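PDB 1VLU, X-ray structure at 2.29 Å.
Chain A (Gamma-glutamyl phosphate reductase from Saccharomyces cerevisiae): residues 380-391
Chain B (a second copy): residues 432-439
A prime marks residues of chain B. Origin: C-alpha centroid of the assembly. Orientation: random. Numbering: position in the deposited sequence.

Chain A, residues 380-391: AEKFMKGVDSSG
Chain B, residues 432-439: SYQYQIRG

Contact between two copies of gamma-glutamyl phosphate reductase, in which the end of a helix and the loop after it (chain A, 380-391) lie against a β-strand (chain B, 432-439); 428 Å² is buried, both sides summed. The helix runs through Gly386 with phi/psi near -65/-40, drifting to -95/-31 at Gly386, and Val387 (-76/146) is the first residue to leave helical values. Helix and strand run nearly antiparallel, at 153° between N-to-C directions, with their axes 10.5 Å apart at closest approach. Side chains fill that gap, chiefly Met384, Gln434′ and Arg438′.

Met384, a selenomethionine in the m, t, m conformation, covers the most surface. Its CA-to-CB bond points toward the strand, SE lies 3.8 Å from Gln436′ OE1, and CE sits over one face of the Arg438′ guanidinium, 3.3 Å from Arg438′ NH2. With CE over a face, the edge of the guanidinium meets Glu381: Arg438′ NH1 donates to Glu381 OE2 (2.8 Å, 168°) and Arg438′ NH2 to Glu381 OE1 (3.0 Å, 153°), a two-pronged salt bridge. Arg438′ reaches it with chi1 m, chi2 and chi3 t and chi4 -122°; Glu381, whose CB points sideways, brings its carboxylate nearer with chi1 and chi2 both m and chi3 -7°.

Along the strand the polar ends are linked in series. Arg438′ NH2 donates to Gln436′ OE1 (3.0 Å), and Gln436′ NE2 to Gln434′ OE1 (3.3 Å), with Gln436′ at m, t, -5°. Gln434′ is extended (t, t, chi3 61°), and its amide comes near the backbone where the helix ends. There Gln434′ NE2 makes a weak hydrogen bond to Ser389 O (3.5 Å), while Gln434′ OE1 lies 3.4 Å from Met384 O; both are acceptors, so no hydrogen bond joins them.

Beyond the helix the loop closes on the strand backbone. Ser389 is extended (-151/141), Ser390 turns back to -58/-47, and Gly391 (-139/138) forms a parallel bridge with Tyr435′, their CA atoms 4.5 Å apart. Ser390 O accepts from Tyr435′ N (2.9 Å, 166°) and also receives a CA-H...O contact from Gln434′ CA (3.5 Å); Gly391 CA makes another to Tyr435′ O (3.2 Å). Strand residues Tyr433′ to Arg438′ have phi from -95 to -132 and psi from 106 to 147. Tyr435′ is m with chi2 86°, and Ser390 O lies at the edge of its ring.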

# COMPACT_ATOMS: atom_id res chain seq x y z
N ALA A 380 -25.42 13.21 -13.48
CA ALA A 380 -25.24 12.64 -12.16
C ALA A 380 -24.90 11.15 -12.24
O ALA A 380 -23.99 10.69 -11.55
CB ALA A 380 -26.48 12.84 -11.33
N GLU A 381 -25.64 10.43 -13.09
CA GLU A 381 -25.46 8.99 -13.25
C GLU A 381 -24.12 8.68 -13.93
O GLU A 381 -23.45 7.71 -13.58
CB GLU A 381 -26.62 8.36 -14.05
CG GLU A 381 -28.01 8.41 -13.35
CD GLU A 381 -28.12 7.60 -12.03
OE1 GLU A 381 -27.19 6.85 -11.66
OE2 GLU A 381 -29.18 7.71 -11.36
N LYS A 382 -23.76 9.51 -14.90
CA LYS A 382 -22.48 9.39 -15.58
C LYS A 382 -21.32 9.61 -14.59
O LYS A 382 -20.37 8.85 -14.55
CB LYS A 382 -22.45 10.38 -16.75
CG LYS A 382 -21.18 10.33 -17.54
CD LYS A 382 -21.28 11.20 -18.77
CE LYS A 382 -20.11 10.89 -19.70
NZ LYS A 382 -20.30 11.42 -21.08
N PHE A 383 -21.44 10.65 -13.77
CA PHE A 383 -20.46 10.96 -12.73
C PHE A 383 -20.30 9.78 -11.77
O PHE A 383 -19.18 9.34 -11.52
CB PHE A 383 -20.92 12.22 -11.99
CG PHE A 383 -19.94 12.77 -10.98
CD1 PHE A 383 -18.97 13.68 -11.38
CD2 PHE A 383 -20.03 12.42 -9.63
CE1 PHE A 383 -18.09 14.24 -10.45
CE2 PHE A 383 -19.15 12.96 -8.69
CZ PHE A 383 -18.19 13.89 -9.10
N MSE A 384 -21.41 9.26 -11.26
CA MSE A 384 -21.37 8.17 -10.29
C MSE A 384 -20.84 6.86 -10.87
O MSE A 384 -20.12 6.13 -10.19
CB MSE A 384 -22.71 8.00 -9.59
CG MSE A 384 -23.05 9.19 -8.69
SE MSE A 384 -24.74 8.97 -7.72
CE MSE A 384 -26.00 9.06 -9.30
N LYS A 385 -21.14 6.58 -12.13
CA LYS A 385 -20.57 5.42 -12.79
C LYS A 385 -19.07 5.63 -13.13
O LYS A 385 -18.31 4.66 -13.24
CB LYS A 385 -21.39 5.04 -14.03
CG LYS A 385 -21.18 3.61 -14.51
CD LYS A 385 -22.29 3.16 -15.48
N GLY A 386 -18.63 6.88 -13.26
CA GLY A 386 -17.33 7.17 -13.86
C GLY A 386 -16.19 7.34 -12.89
O GLY A 386 -15.04 7.04 -13.22
N VAL A 387 -16.49 7.84 -11.69
CA VAL A 387 -15.46 8.17 -10.70
C VAL A 387 -14.85 6.96 -9.97
O VAL A 387 -15.53 5.96 -9.70
CB VAL A 387 -15.95 9.25 -9.66
CG1 VAL A 387 -16.23 10.58 -10.34
CG2 VAL A 387 -17.16 8.78 -8.85
N ASP A 388 -13.57 7.06 -9.65
CA ASP A 388 -12.90 6.10 -8.79
C ASP A 388 -12.99 6.65 -7.40
O ASP A 388 -12.16 7.48 -7.02
CB ASP A 388 -11.41 6.00 -9.15
CG ASP A 388 -11.17 5.42 -10.54
OD1 ASP A 388 -12.13 4.88 -11.13
OD2 ASP A 388 -10.01 5.52 -11.03
N SER A 389 -14.00 6.23 -6.64
CA SER A 389 -14.27 6.79 -5.31
C SER A 389 -14.92 5.75 -4.44
O SER A 389 -15.81 5.03 -4.90
CB SER A 389 -15.23 7.98 -5.37
OG SER A 389 -14.83 8.99 -6.27
N SER A 390 -14.54 5.74 -3.17
CA SER A 390 -15.18 4.91 -2.15
C SER A 390 -16.66 5.27 -2.08
O SER A 390 -17.53 4.39 -2.06
CB SER A 390 -14.56 5.18 -0.76
OG SER A 390 -13.25 5.71 -0.85
N GLY A 391 -16.92 6.57 -2.03
CA GLY A 391 -18.24 7.08 -1.80
C GLY A 391 -18.47 8.26 -2.70
O GLY A 391 -17.60 9.10 -2.86
N SER B 432 -15.84 -4.97 -6.03
CA SER B 432 -15.88 -4.31 -4.74
C SER B 432 -17.17 -3.51 -4.59
O SER B 432 -18.18 -3.80 -5.24
CB SER B 432 -14.62 -3.46 -4.48
OG SER B 432 -14.58 -2.29 -5.30
N TYR B 433 -17.17 -2.54 -3.71
CA TYR B 433 -18.38 -1.79 -3.39
C TYR B 433 -18.09 -0.32 -3.43
O TYR B 433 -16.97 0.11 -3.12
CB TYR B 433 -18.88 -2.12 -1.99
CG TYR B 433 -19.42 -3.50 -1.89
CD1 TYR B 433 -20.50 -3.90 -2.69
CD2 TYR B 433 -18.89 -4.42 -0.99
CE1 TYR B 433 -21.03 -5.18 -2.60
CE2 TYR B 433 -19.42 -5.71 -0.88
CZ TYR B 433 -20.49 -6.09 -1.69
OH TYR B 433 -21.04 -7.36 -1.59
N GLN B 434 -19.11 0.43 -3.84
CA GLN B 434 -19.10 1.87 -3.84
C GLN B 434 -20.35 2.30 -3.09
O GLN B 434 -21.40 1.72 -3.30
CB GLN B 434 -19.17 2.36 -5.28
CG GLN B 434 -18.92 3.83 -5.46
CD GLN B 434 -19.16 4.26 -6.89
OE1 GLN B 434 -20.28 4.14 -7.42
NE2 GLN B 434 -18.10 4.80 -7.52
N TYR B 435 -20.22 3.29 -2.22
CA TYR B 435 -21.38 3.88 -1.57
C TYR B 435 -21.79 5.10 -2.35
O TYR B 435 -20.93 5.82 -2.87
CB TYR B 435 -21.07 4.24 -0.13
CG TYR B 435 -20.75 3.02 0.69
CD1 TYR B 435 -19.45 2.51 0.73
CD2 TYR B 435 -21.76 2.34 1.38
CE1 TYR B 435 -19.15 1.36 1.45
CE2 TYR B 435 -21.48 1.21 2.12
CZ TYR B 435 -20.17 0.72 2.15
OH TYR B 435 -19.88 -0.41 2.88
N GLN B 436 -23.11 5.30 -2.46
CA GLN B 436 -23.71 6.41 -3.16
C GLN B 436 -24.74 6.98 -2.25
O GLN B 436 -25.59 6.23 -1.76
CB GLN B 436 -24.43 5.96 -4.41
CG GLN B 436 -23.58 5.17 -5.36
CD GLN B 436 -24.27 4.94 -6.69
OE1 GLN B 436 -25.45 5.29 -6.87
NE2 GLN B 436 -23.55 4.35 -7.63
N ILE B 437 -24.68 8.29 -2.00
CA ILE B 437 -25.70 8.99 -1.25
C ILE B 437 -26.37 9.94 -2.21
O ILE B 437 -25.71 10.69 -2.95
CB ILE B 437 -25.14 9.71 0.01
CG1 ILE B 437 -24.51 8.67 0.95
CG2 ILE B 437 -26.22 10.51 0.68
CD1 ILE B 437 -24.27 9.09 2.42
N ARG B 438 -27.69 9.87 -2.23
CA ARG B 438 -28.49 10.64 -3.16
C ARG B 438 -29.47 11.38 -2.32
O ARG B 438 -30.40 10.79 -1.78
CB ARG B 438 -29.22 9.71 -4.13
CG ARG B 438 -28.29 8.83 -4.96
CD ARG B 438 -29.12 7.89 -5.81
NE ARG B 438 -28.31 7.07 -6.68
CZ ARG B 438 -28.42 7.05 -8.00
NH1 ARG B 438 -29.33 7.80 -8.61
NH2 ARG B 438 -27.63 6.27 -8.72
N GLY B 439 -29.23 12.68 -2.17
CA GLY B 439 -30.11 13.54 -1.39
C GLY B 439 -30.67 14.67 -2.23
O GLY B 439 -30.53 14.66 -3.45